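Local coordinates for Two-component system sensor histidine kinase (Bacteroides thetaiotaomicron, PDB 3OTT), which probably acts as a histidine-kinase receptor of a gut bacterium, sensing saccharides through its extracellular beta-propeller and beta-sandwich part, at residues Ile15-Glu20 with Ile35-Asn40; Ile152-Asn157 with Gln203-Gly208; Leu237-Asp240 with Asp244-Ala247; Gly252-His257 with Thr261-Ile266; Trp282-Phe285 with Asn291-Leu294. One frame throughout, in Å; residues are numbered along the deposited sequence.

Contact 1. Residues Ile15-Glu20 with Ile35-Asn40; sequences IYLGAE and IWIGSN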
# COMPACT_ATOMS: atom_id res chain seq x y z
N ILE B 15 35.00 9.50 4.81
CA ILE B 15 35.32 8.81 3.57
C ILE B 15 35.87 9.82 2.50
O ILE B 15 35.27 10.88 2.27
CB ILE B 15 34.02 8.12 3.03
CG1 ILE B 15 33.51 7.05 4.04
CG2 ILE B 15 34.25 7.62 1.61
CD1 ILE B 15 32.00 6.83 4.00
N TYR B 16 37.01 9.50 1.92
CA TYR B 16 37.75 10.35 0.94
C TYR B 16 37.85 9.61 -0.39
O TYR B 16 38.02 8.39 -0.44
CB TYR B 16 39.17 10.66 1.46
CG TYR B 16 39.03 11.37 2.78
CD1 TYR B 16 38.66 12.72 2.81
CD2 TYR B 16 39.13 10.67 4.00
CE1 TYR B 16 38.46 13.41 4.01
CE2 TYR B 16 38.91 11.37 5.24
CZ TYR B 16 38.57 12.77 5.20
OH TYR B 16 38.34 13.51 6.34
N LEU B 17 37.75 10.37 -1.46
CA LEU B 17 37.68 9.81 -2.78
C LEU B 17 39.05 9.80 -3.42
O LEU B 17 39.90 10.64 -3.09
CB LEU B 17 36.71 10.62 -3.65
CG LEU B 17 35.29 10.79 -3.11
CD1 LEU B 17 34.53 11.79 -3.94
CD2 LEU B 17 34.55 9.46 -3.01
N GLY B 18 39.27 8.90 -4.37
CA GLY B 18 40.54 8.91 -5.11
C GLY B 18 40.50 9.95 -6.21
O GLY B 18 39.62 10.81 -6.22
N ALA B 19 41.46 9.86 -7.13
CA ALA B 19 41.48 10.65 -8.35
C ALA B 19 41.41 12.19 -8.17
O ALA B 19 40.80 12.86 -9.01
CB ALA B 19 40.36 10.15 -9.33
N GLU B 20 42.01 12.72 -7.09
CA GLU B 20 41.91 14.16 -6.71
C GLU B 20 40.49 14.79 -6.59
O GLU B 20 40.35 16.02 -6.45
CB GLU B 20 42.80 15.08 -7.56
CG GLU B 20 43.06 16.50 -6.87
CD GLU B 20 44.47 16.68 -6.20
OE1 GLU B 20 45.44 15.94 -6.53
OE2 GLU B 20 44.60 17.59 -5.34
N ILE B 35 25.42 2.85 -2.80
CA ILE B 35 25.56 4.30 -2.83
C ILE B 35 26.44 4.81 -3.97
O ILE B 35 27.55 4.32 -4.18
CB ILE B 35 26.16 4.75 -1.51
CG1 ILE B 35 25.18 4.38 -0.38
CG2 ILE B 35 26.47 6.21 -1.57
CD1 ILE B 35 24.01 5.30 -0.31
N TRP B 36 25.93 5.80 -4.68
CA TRP B 36 26.61 6.49 -5.75
C TRP B 36 26.85 7.94 -5.34
O TRP B 36 25.98 8.55 -4.69
CB TRP B 36 25.76 6.47 -7.04
CG TRP B 36 25.49 5.05 -7.51
CD1 TRP B 36 24.46 4.22 -7.09
CD2 TRP B 36 26.23 4.30 -8.46
NE1 TRP B 36 24.53 3.02 -7.72
CE2 TRP B 36 25.61 3.04 -8.58
CE3 TRP B 36 27.35 4.58 -9.25
CZ2 TRP B 36 26.10 2.05 -9.42
CZ3 TRP B 36 27.83 3.59 -10.10
CH2 TRP B 36 27.21 2.33 -10.16
N ILE B 37 27.98 8.51 -5.78
CA ILE B 37 28.50 9.79 -5.31
C ILE B 37 28.86 10.68 -6.51
O ILE B 37 29.67 10.29 -7.33
CB ILE B 37 29.81 9.53 -4.41
CG1 ILE B 37 29.53 8.54 -3.28
CG2 ILE B 37 30.45 10.82 -3.88
CD1 ILE B 37 30.85 7.87 -2.63
N GLY B 38 28.25 11.85 -6.63
CA GLY B 38 28.69 12.79 -7.64
C GLY B 38 29.79 13.68 -7.03
O GLY B 38 29.65 14.20 -5.93
N SER B 39 30.90 13.83 -7.72
CA SER B 39 31.99 14.59 -7.16
C SER B 39 32.43 15.64 -8.19
O SER B 39 31.93 15.61 -9.33
CB SER B 39 33.17 13.68 -6.88
OG SER B 39 33.81 13.37 -8.13
N ASN B 40 33.39 16.50 -7.82
CA ASN B 40 33.89 17.54 -8.72
C ASN B 40 34.60 17.00 -9.96
O ASN B 40 34.88 17.76 -10.87
CB ASN B 40 34.82 18.56 -7.98
CG ASN B 40 36.04 17.91 -7.24
OD1 ASN B 40 35.93 16.88 -6.53
ND2 ASN B 40 37.21 18.55 -7.37
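Leu17 packing on Ile37 and Ser39 is an apolar, side-chain-only contact at the seam of the N-terminal seven-bladed beta-propeller. Residues 15-20 form the connection that leaves the outermost strand of the closing blade, 13-15, and leads into the innermost strand of the next blade, 24-29; residues 35-39 are the second strand of that next blade. The backbones stay well apart, with the CA atoms of Leu17 and Ser39 8.6 Å from each other, so the gap is bridged by the leucine.

Leu17 does this with both ends of its fork. Its CG stands beside the backbone N and opposite the carbonyl carbon (chi1 -56°), which directs the two methyls at the strand. CD2 meets the methyl end of Ile37, with CD1 of the isoleucine 4.0 Å away, and the two side chains pass each other at a slant. CD1 of Leu17 instead rests on the CB of Ser39. Val24 and Thr51, from the first and last strands of the same blade, also touch Leu17, so the leucine packs against the first, second and last strands of the blade.

The polar groups here look elsewhere. Ser39 OG is hydrogen-bonded to Gly42 O and Lys41 N, within the turn that follows its strand. Asn40 OD1 takes the backbone N-H groups of Ser22 and Val23, which ties the far end of the connection to the same turn. Its other branch approaches Glu20 without a close polar contact: Asn40 ND2 lies 4.1 Å from Glu20 O, whereas Leu17 CD1 comes to 3.8 Å from Ser39 CB.

Contact 2. Residues Ile152-Asn157 with Gln203-Gly208; sequences IRTKDN and QCVWIG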
# COMPACT_ATOMS: atom_id res chain seq x y z
N ILE B 152 11.56 20.93 -6.35
CA ILE B 152 10.95 19.77 -5.69
C ILE B 152 9.52 19.51 -6.07
O ILE B 152 8.75 20.43 -6.43
CB ILE B 152 11.03 19.81 -4.11
CG1 ILE B 152 10.29 21.02 -3.58
CG2 ILE B 152 12.50 19.62 -3.57
CD1 ILE B 152 9.86 20.92 -2.10
N ARG B 153 9.15 18.25 -5.96
CA ARG B 153 7.77 17.85 -6.11
C ARG B 153 7.29 17.44 -4.74
O ARG B 153 7.95 16.63 -4.11
CB ARG B 153 7.60 16.65 -7.07
CG ARG B 153 6.10 16.39 -7.35
CD ARG B 153 5.83 15.09 -8.09
NE ARG B 153 5.73 14.02 -7.15
CZ ARG B 153 4.63 13.35 -6.82
NH1 ARG B 153 3.46 13.55 -7.41
NH2 ARG B 153 4.74 12.42 -5.90
N THR B 154 6.18 18.00 -4.28
CA THR B 154 5.51 17.51 -3.07
C THR B 154 4.58 16.28 -3.33
O THR B 154 4.24 16.00 -4.47
CB THR B 154 4.70 18.60 -2.38
OG1 THR B 154 3.76 19.14 -3.30
CG2 THR B 154 5.58 19.74 -1.83
N LYS B 155 4.18 15.58 -2.25
CA LYS B 155 3.26 14.43 -2.28
C LYS B 155 1.92 14.75 -2.93
O LYS B 155 1.26 13.88 -3.49
CB LYS B 155 3.02 13.94 -0.87
CG LYS B 155 3.72 12.64 -0.53
CD LYS B 155 5.23 12.59 -0.97
CE LYS B 155 5.73 11.15 -0.85
NZ LYS B 155 7.21 11.13 -0.96
N ASP B 156 1.52 16.01 -2.86
CA ASP B 156 0.26 16.44 -3.46
C ASP B 156 0.54 16.98 -4.85
O ASP B 156 -0.27 17.65 -5.42
CB ASP B 156 -0.38 17.51 -2.57
CG ASP B 156 0.67 18.49 -2.02
OD1 ASP B 156 1.25 19.28 -2.82
OD2 ASP B 156 0.98 18.45 -0.78
N ASN B 157 1.71 16.67 -5.38
CA ASN B 157 2.01 16.86 -6.82
C ASN B 157 2.13 18.34 -7.22
O ASN B 157 1.86 18.69 -8.34
CB ASN B 157 0.98 16.19 -7.74
CG ASN B 157 1.55 15.87 -9.13
OD1 ASN B 157 2.73 15.51 -9.27
ND2 ASN B 157 0.74 16.03 -10.16
N GLN B 203 4.12 19.20 7.74
CA GLN B 203 3.28 19.76 6.66
C GLN B 203 3.72 21.14 6.14
O GLN B 203 2.89 22.07 6.01
CB GLN B 203 1.82 19.75 7.06
CG GLN B 203 1.38 18.28 7.45
CD GLN B 203 -0.05 18.19 7.81
OE1 GLN B 203 -0.58 19.00 8.62
NE2 GLN B 203 -0.74 17.24 7.18
N CYS B 204 5.03 21.27 5.87
CA CYS B 204 5.59 22.50 5.34
C CYS B 204 6.56 22.16 4.23
O CYS B 204 6.96 21.02 4.04
CB CYS B 204 6.33 23.31 6.45
SG CYS B 204 7.75 22.38 7.23
N VAL B 205 6.98 23.20 3.55
CA VAL B 205 8.16 23.16 2.71
C VAL B 205 9.20 24.01 3.39
O VAL B 205 8.99 25.17 3.58
CB VAL B 205 7.86 23.75 1.36
CG1 VAL B 205 9.12 23.73 0.47
CG2 VAL B 205 6.76 22.95 0.69
N TRP B 206 10.34 23.41 3.75
CA TRP B 206 11.53 24.14 4.15
C TRP B 206 12.28 24.77 3.00
O TRP B 206 12.38 24.18 1.94
CB TRP B 206 12.46 23.19 4.82
CG TRP B 206 11.95 22.59 6.06
CD1 TRP B 206 11.35 21.37 6.22
CD2 TRP B 206 12.08 23.16 7.36
NE1 TRP B 206 11.07 21.15 7.55
CE2 TRP B 206 11.54 22.23 8.28
CE3 TRP B 206 12.64 24.36 7.84
CZ2 TRP B 206 11.52 22.46 9.65
CZ3 TRP B 206 12.62 24.60 9.25
CH2 TRP B 206 12.07 23.65 10.12
N ILE B 207 12.76 25.99 3.22
CA ILE B 207 13.36 26.87 2.20
C ILE B 207 14.66 27.47 2.73
O ILE B 207 14.68 28.21 3.69
CB ILE B 207 12.40 28.03 1.84
CG1 ILE B 207 11.00 27.47 1.47
CG2 ILE B 207 12.96 28.80 0.64
CD1 ILE B 207 9.88 28.42 1.76
N GLY B 208 15.78 27.07 2.16
CA GLY B 208 17.08 27.59 2.59
C GLY B 208 17.60 28.61 1.60
O GLY B 208 17.62 28.39 0.39
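Ile152 and Val205 reach toward each other tip to tip across the gap between two neighbouring propeller blades, with Ile152 CD1 3.9 Å from Val205 CG1. Ile152 extends its CG1 branch from a position between the backbone N and the carbonyl carbon (chi1 61°), the more confined of its choices, and this aims CD1 at the valine. Val205 divides its two methyls between two partners. CG1 takes the isoleucine, while CG2 faces the methyl of Thr154, Thr154 CG2 being 4.2 Å off in a looser approach.

Thr154 turns its methyl to the valine while its hydroxyl is engaged on its own side. Thr154 OG1 is bonded to Asp156 OD1 at 2.6 Å, meeting the carboxylate from above its plane, and it is also bonded to Gln158 N. A type I turn from Thr154 to Asn157 is closed by Asn157 N on Thr154 O at 2.8 Å. Arg153 folds back along it: NH1 points at Asn157 OD1, 2.8 Å away and almost exactly in the guanidinium plane, though the donor sits above the plane of the amide carbonyl.

On the opposing strand, Cys204 SG lies over one face of the Trp206 ring, toward its rim. That strand opens with a G1 beta bulge, Gln203 and Cys204 together facing Asp199, whose carboxylate also accepts from Trp206 NE1. Gln203 packs on Gln203 of the second subunit. Ile152 lies near the end of the innermost strand of its blade, 148-153, and also touches Leu196 on 193-199, the innermost strand of the next; Val205 belongs to that blade's second strand, 204-209, and rests on Tyr160 of 159-163.

Contact 3. Residues Leu237-Asp240 with Asp244-Ala247; sequences LALD and DLLA
Ala238 and Leu246 exchange two backbone hydrogen bonds: Ala238 N to Leu246 O at 3.2 Å and Leu246 N to Ala238 O at 2.7 Å, the second nearly straight onto its carbonyl. At the turn end, Asp240 N gives to Asp244 O at 2.9 Å. Asp244 N is then satisfied by a side chain, donating to Asp240 OD1 at 3.0 Å from above the carboxylate plane. Asp240 OD2 is bonded to Tyr9 OH, and Asp244 OD1 to His257 ND1, so both carboxylates are held although Asp240 OD2 and Asp244 OD2 lie only 4.2 Å apart; the two partners probably ease that repulsion. With an alanine at Asp240, Asp244 N and Tyr9 OH would probably both lose their acceptor, and the turn would be held less firmly.

On the face of the non-hydrogen-bonded pairs, Leu239 CD2 lies 4.0 Å from Leu245 CD2, and Leu237 CD2 is the same distance from Ala247 CB. On the other face Ala238 and Leu246 touch Ile284, and Leu246 CD1 runs across the Asp240 side chain, 3.6 Å from its OD2. This is an antiparallel beta hairpin, the two innermost strands of a four-stranded propeller blade.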
# COMPACT_ATOMS: atom_id res chain seq x y z
N LEU B 237 19.40 20.41 2.63
CA LEU B 237 18.39 20.15 3.68
C LEU B 237 18.05 18.69 3.52
O LEU B 237 17.97 18.22 2.39
CB LEU B 237 17.12 20.98 3.47
CG LEU B 237 17.21 22.53 3.49
CD1 LEU B 237 15.98 23.29 2.89
CD2 LEU B 237 17.45 23.06 4.96
N ALA B 238 17.84 18.00 4.65
CA ALA B 238 17.29 16.64 4.74
C ALA B 238 16.63 16.49 6.11
O ALA B 238 16.94 17.26 7.06
CB ALA B 238 18.44 15.56 4.62
N LEU B 239 15.83 15.46 6.24
CA LEU B 239 15.26 15.00 7.50
C LEU B 239 15.85 13.67 7.93
O LEU B 239 15.96 12.74 7.10
CB LEU B 239 13.74 14.74 7.34
CG LEU B 239 12.93 16.02 7.02
CD1 LEU B 239 11.57 15.59 6.43
CD2 LEU B 239 12.77 16.91 8.27
N ASP B 240 16.11 13.52 9.23
CA ASP B 240 16.72 12.34 9.69
C ASP B 240 15.70 11.32 10.17
O ASP B 240 14.49 11.54 10.06
CB ASP B 240 17.86 12.65 10.66
CG ASP B 240 17.37 13.07 12.05
OD1 ASP B 240 16.16 12.95 12.38
OD2 ASP B 240 18.24 13.52 12.79
N ASP B 244 14.01 15.00 12.62
CA ASP B 244 14.69 16.26 12.72
C ASP B 244 15.18 16.79 11.39
O ASP B 244 15.61 16.03 10.51
CB ASP B 244 15.84 16.14 13.67
CG ASP B 244 15.35 15.94 15.09
OD1 ASP B 244 14.17 16.28 15.40
OD2 ASP B 244 16.15 15.47 15.91
N LEU B 245 15.14 18.13 11.29
CA LEU B 245 15.56 18.79 10.11
C LEU B 245 17.04 19.09 10.19
O LEU B 245 17.52 19.66 11.16
CB LEU B 245 14.73 20.05 9.98
CG LEU B 245 14.77 20.96 8.79
CD1 LEU B 245 15.88 21.94 8.98
CD2 LEU B 245 14.73 20.27 7.40
N LEU B 246 17.77 18.72 9.15
CA LEU B 246 19.22 18.94 9.11
C LEU B 246 19.50 19.94 8.07
O LEU B 246 19.00 19.82 6.95
CB LEU B 246 19.98 17.68 8.75
CG LEU B 246 20.29 16.57 9.76
CD1 LEU B 246 19.34 16.34 10.90
CD2 LEU B 246 20.58 15.22 9.01
N ALA B 247 20.28 20.94 8.42
CA ALA B 247 20.55 22.03 7.50
C ALA B 247 22.04 22.12 7.25
O ALA B 247 22.81 22.27 8.21
CB ALA B 247 20.00 23.37 8.05

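Contact 4. Residues Gly252-His257 with Thr261-Ile266; sequences GLYVYH and TPLQHI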
# COMPACT_ATOMS: atom_id res chain seq x y z
N GLY B 252 29.05 24.52 8.71
CA GLY B 252 28.73 23.28 9.38
C GLY B 252 27.26 22.94 9.30
O GLY B 252 26.51 23.49 8.52
N LEU B 253 26.88 22.01 10.16
CA LEU B 253 25.57 21.39 10.22
C LEU B 253 24.73 21.88 11.40
O LEU B 253 25.23 21.96 12.52
CB LEU B 253 25.76 19.84 10.35
CG LEU B 253 24.51 18.95 10.46
CD1 LEU B 253 23.60 18.98 9.24
CD2 LEU B 253 24.97 17.56 10.77
N TYR B 254 23.47 22.20 11.14
CA TYR B 254 22.54 22.60 12.17
C TYR B 254 21.43 21.58 12.14
O TYR B 254 21.07 21.07 11.07
CB TYR B 254 21.95 23.96 11.92
CG TYR B 254 22.92 25.09 12.18
CD1 TYR B 254 23.84 25.44 11.23
CD2 TYR B 254 22.91 25.81 13.41
CE1 TYR B 254 24.70 26.50 11.42
CE2 TYR B 254 23.80 26.87 13.63
CZ TYR B 254 24.69 27.21 12.61
OH TYR B 254 25.65 28.18 12.75
N VAL B 255 20.97 21.25 13.34
CA VAL B 255 19.96 20.23 13.50
C VAL B 255 18.81 20.89 14.28
O VAL B 255 18.99 21.32 15.41
CB VAL B 255 20.54 18.96 14.28
CG1 VAL B 255 19.50 17.95 14.57
CG2 VAL B 255 21.65 18.30 13.57
N TYR B 256 17.61 20.90 13.68
CA TYR B 256 16.42 21.54 14.26
C TYR B 256 15.43 20.48 14.71
O TYR B 256 15.05 19.54 13.93
CB TYR B 256 15.78 22.48 13.17
CG TYR B 256 14.44 23.08 13.61
CD1 TYR B 256 13.27 22.39 13.42
CD2 TYR B 256 14.37 24.34 14.30
CE1 TYR B 256 12.02 22.91 13.82
CE2 TYR B 256 13.13 24.85 14.74
CZ TYR B 256 11.97 24.11 14.48
OH TYR B 256 10.74 24.53 14.85
N HIS B 257 14.95 20.62 15.92
CA HIS B 257 13.99 19.67 16.45
C HIS B 257 12.67 20.39 16.64
O HIS B 257 11.72 20.09 15.90
CB HIS B 257 14.52 18.98 17.73
CG HIS B 257 13.47 18.17 18.45
ND1 HIS B 257 12.91 17.01 17.93
CD2 HIS B 257 12.90 18.35 19.67
CE1 HIS B 257 12.03 16.53 18.79
NE2 HIS B 257 12.01 17.31 19.85
N THR B 261 13.74 23.87 21.56
CA THR B 261 14.92 23.07 21.72
C THR B 261 16.11 23.73 21.04
O THR B 261 16.08 24.01 19.88
CB THR B 261 14.74 21.64 21.12
OG1 THR B 261 13.60 21.03 21.69
CG2 THR B 261 16.00 20.72 21.37
N PRO B 262 17.20 23.92 21.79
CA PRO B 262 18.41 24.48 21.21
C PRO B 262 18.79 23.74 19.93
O PRO B 262 18.82 22.54 19.92
CB PRO B 262 19.45 24.19 22.27
CG PRO B 262 18.63 24.14 23.60
CD PRO B 262 17.33 23.54 23.21
N LEU B 263 19.13 24.45 18.87
CA LEU B 263 19.74 23.84 17.70
C LEU B 263 21.01 23.16 18.14
O LEU B 263 21.70 23.66 19.03
CB LEU B 263 20.18 24.91 16.72
CG LEU B 263 19.10 25.73 16.01
CD1 LEU B 263 19.79 26.81 15.28
CD2 LEU B 263 18.25 24.80 15.05
N GLN B 264 21.34 22.01 17.54
CA GLN B 264 22.69 21.49 17.69
C GLN B 264 23.48 22.03 16.52
O GLN B 264 22.99 22.05 15.39
CB GLN B 264 22.74 19.97 17.62
CG GLN B 264 21.49 19.20 17.91
CD GLN B 264 21.83 17.72 17.92
OE1 GLN B 264 23.02 17.37 18.03
NE2 GLN B 264 20.81 16.85 17.80
N HIS B 265 24.69 22.47 16.76
CA HIS B 265 25.51 22.96 15.68
C HIS B 265 26.83 22.16 15.66
O HIS B 265 27.61 22.17 16.64
CB HIS B 265 25.78 24.43 15.90
CG HIS B 265 26.70 25.05 14.90
ND1 HIS B 265 27.61 26.02 15.25
CD2 HIS B 265 26.82 24.88 13.56
CE1 HIS B 265 28.26 26.41 14.17
NE2 HIS B 265 27.79 25.76 13.13
N ILE B 266 27.07 21.53 14.51
CA ILE B 266 28.18 20.62 14.35
C ILE B 266 29.22 21.13 13.35
O ILE B 266 28.85 21.39 12.21
CB ILE B 266 27.67 19.21 14.01
CG1 ILE B 266 26.78 18.76 15.19
CG2 ILE B 266 28.84 18.29 13.82
CD1 ILE B 266 25.43 18.64 14.82
O HOH W 1 15.68 22.72 17.66
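Tyr254 places its ring beside the backbone N (chi1 -74°), while His265 swings its imidazole opposite its own N (chi1 176°); the two choices bring the rings together over a non-hydrogen-bonded pair. They form an offset stack, planes 14° apart and centroids 4.1 Å apart, with His265 CD2 over one face of the tyrosine and Tyr254 OH over one face of the imidazole. Phe229 also stacks with Tyr254. Leu263 forks between two aromatic residues: its CD1 is 3.8 Å from Tyr254 CD2, and its CD2 is 3.9 Å from Tyr256 CB.

On the opposite face of the sheet Val255 CG2 meets Ile266 CD1 at 4.0 Å. Leu253 and Ile266 trade a pair of nearly straight backbone bonds, Leu253 N to Ile266 O at 2.9 Å being one, and Val255 and Gln264 trade another pair. Gly252 is needed where it stands: its backbone angles suit glycine alone, and a CB would run into the carbonyl O of Ile266. Past Tyr256 the strands part, and one water closes the gap, accepting from His257 N at 2.8 Å and donating to Thr261 O at 2.6 Å.

These are the third and outermost strands of a propeller blade, an antiparallel hairpin whose outer strand is partly open to solvent. His265 NE2 is bonded to Asn251 O, a carbonyl that can only accept, consistent with a hydrogen on that nitrogen. The imidazole is thus held at its edge by this bond and over one face by Tyr254, so that a ring on the outer rim of the blade is probably kept from turning.

Contact 5. Residues Trp282-Phe285 with Asn291-Leu294; sequences WNIF and NIWL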
# COMPACT_ATOMS: atom_id res chain seq x y z
N TRP B 282 27.54 20.66 0.96
CA TRP B 282 26.84 20.76 -0.34
C TRP B 282 25.58 19.94 -0.45
O TRP B 282 24.69 20.36 -1.14
CB TRP B 282 27.73 20.38 -1.54
CG TRP B 282 28.93 21.28 -1.69
CD1 TRP B 282 30.25 20.95 -1.43
CD2 TRP B 282 28.93 22.67 -2.02
NE1 TRP B 282 31.04 22.04 -1.65
CE2 TRP B 282 30.26 23.10 -2.01
CE3 TRP B 282 27.91 23.58 -2.38
CZ2 TRP B 282 30.63 24.41 -2.33
CZ3 TRP B 282 28.29 24.93 -2.69
CH2 TRP B 282 29.64 25.30 -2.67
N ASN B 283 25.51 18.78 0.22
CA ASN B 283 24.37 17.87 0.11
C ASN B 283 24.27 16.96 1.32
O ASN B 283 25.30 16.54 1.88
CB ASN B 283 24.43 17.02 -1.21
CG ASN B 283 23.09 16.38 -1.56
OD1 ASN B 283 22.86 15.16 -1.30
ND2 ASN B 283 22.18 17.18 -2.14
N ILE B 284 23.04 16.66 1.72
CA ILE B 284 22.78 15.76 2.81
C ILE B 284 21.79 14.78 2.26
O ILE B 284 20.75 15.15 1.68
CB ILE B 284 22.13 16.50 4.07
CG1 ILE B 284 22.99 17.68 4.57
CG2 ILE B 284 21.86 15.53 5.23
CD1 ILE B 284 22.28 18.51 5.73
N PHE B 285 22.08 13.51 2.50
CA PHE B 285 21.21 12.50 1.99
C PHE B 285 20.97 11.49 3.06
O PHE B 285 21.93 10.98 3.66
CB PHE B 285 21.92 11.84 0.82
CG PHE B 285 21.26 10.62 0.32
CD1 PHE B 285 20.03 10.70 -0.35
CD2 PHE B 285 21.88 9.37 0.48
CE1 PHE B 285 19.41 9.56 -0.87
CE2 PHE B 285 21.28 8.20 -0.07
CZ PHE B 285 20.03 8.30 -0.74
N ASN B 291 20.82 6.16 7.56
CA ASN B 291 22.16 6.76 7.75
C ASN B 291 22.12 8.11 7.04
O ASN B 291 21.48 8.22 5.99
CB ASN B 291 23.26 5.89 7.13
CG ASN B 291 23.26 4.47 7.67
OD1 ASN B 291 23.22 4.27 8.88
ND2 ASN B 291 23.25 3.50 6.79
N ILE B 292 22.81 9.10 7.58
CA ILE B 292 22.94 10.44 6.98
C ILE B 292 24.31 10.57 6.32
O ILE B 292 25.33 10.46 6.99
CB ILE B 292 22.94 11.45 8.10
CG1 ILE B 292 21.62 11.35 8.91
CG2 ILE B 292 23.20 12.85 7.61
CD1 ILE B 292 20.33 11.35 8.06
N TRP B 293 24.31 10.89 5.04
CA TRP B 293 25.50 11.07 4.24
C TRP B 293 25.65 12.58 4.07
O TRP B 293 24.73 13.23 3.60
CB TRP B 293 25.31 10.38 2.83
CG TRP B 293 25.13 8.88 2.98
CD1 TRP B 293 24.00 8.20 3.34
CD2 TRP B 293 26.18 7.89 2.88
NE1 TRP B 293 24.26 6.86 3.45
CE2 TRP B 293 25.59 6.65 3.17
CE3 TRP B 293 27.54 7.95 2.54
CZ2 TRP B 293 26.32 5.45 3.10
CZ3 TRP B 293 28.28 6.78 2.51
CH2 TRP B 293 27.67 5.54 2.77
N LEU B 294 26.82 13.12 4.40
CA LEU B 294 27.11 14.57 4.20
C LEU B 294 28.24 14.71 3.22
O LEU B 294 29.36 14.19 3.45
CB LEU B 294 27.53 15.28 5.52
CG LEU B 294 26.66 14.89 6.72
CD1 LEU B 294 27.41 15.15 8.04
CD2 LEU B 294 25.38 15.75 6.64
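Trp293 has the carbonyl O of Phe285 at its edge, in the plane of the indole and 3.5 Å from CD1. The Phe285 ring stands obliquely beside it, planes 45° apart, and Phe285 CD2 approaches Trp293 CD1 to 3.7 Å. Tyr683, from the C-terminal beta-sandwich region, meets the indole edge-to-face, Phe27 of the neighbouring blade's innermost strand meets it too, and Asp287 OD2 is hydrogen-bonded to its NE1. With a leucine in place of Trp293, Asp287 would probably lose that N-H, and Phe285 and Tyr683 the indole they touch.

Both rings sit on one face of an antiparallel hairpin, the two innermost strands of the blade that closes the propeller. Phe285 and Trp293 form a hydrogen-bonded pair: Phe285 N to Trp293 O is 2.9 Å, Trp293 N to Phe285 O 2.8 Å. Further back, Trp282 and Asn283 share Gly295 as their opposite number, a classic beta bulge.

The other face is aliphatic. Ile284 lies alongside two partners, its CG2 3.8 Å from Ile292 CG2 and its CG1 3.7 Å from Leu294 CD2.

In the fold
From the N terminus, contact 1 comes first: strand 13-15 has already joined the closing blade, and the chain returns from it into the blade of 24-53. Contact 2 spans 46 residues, joining two consecutive blades. Contacts 3 and 4 are two hairpins of the next blade, joined by backbone bonds between its middle strands, 245-249 and 252-256, and contact 5 is the first hairpin of the closing blade. All five follow in series; none nests or crosses. In space they follow an arc of the ring: Trp206 of contact 2 packs on Leu245 and Tyr256, Ala238 of contact 3 on Ile284, and Trp293 of contact 5 on Ile35 and Ile15, which links contact 5 to contact 1 across the closing seam.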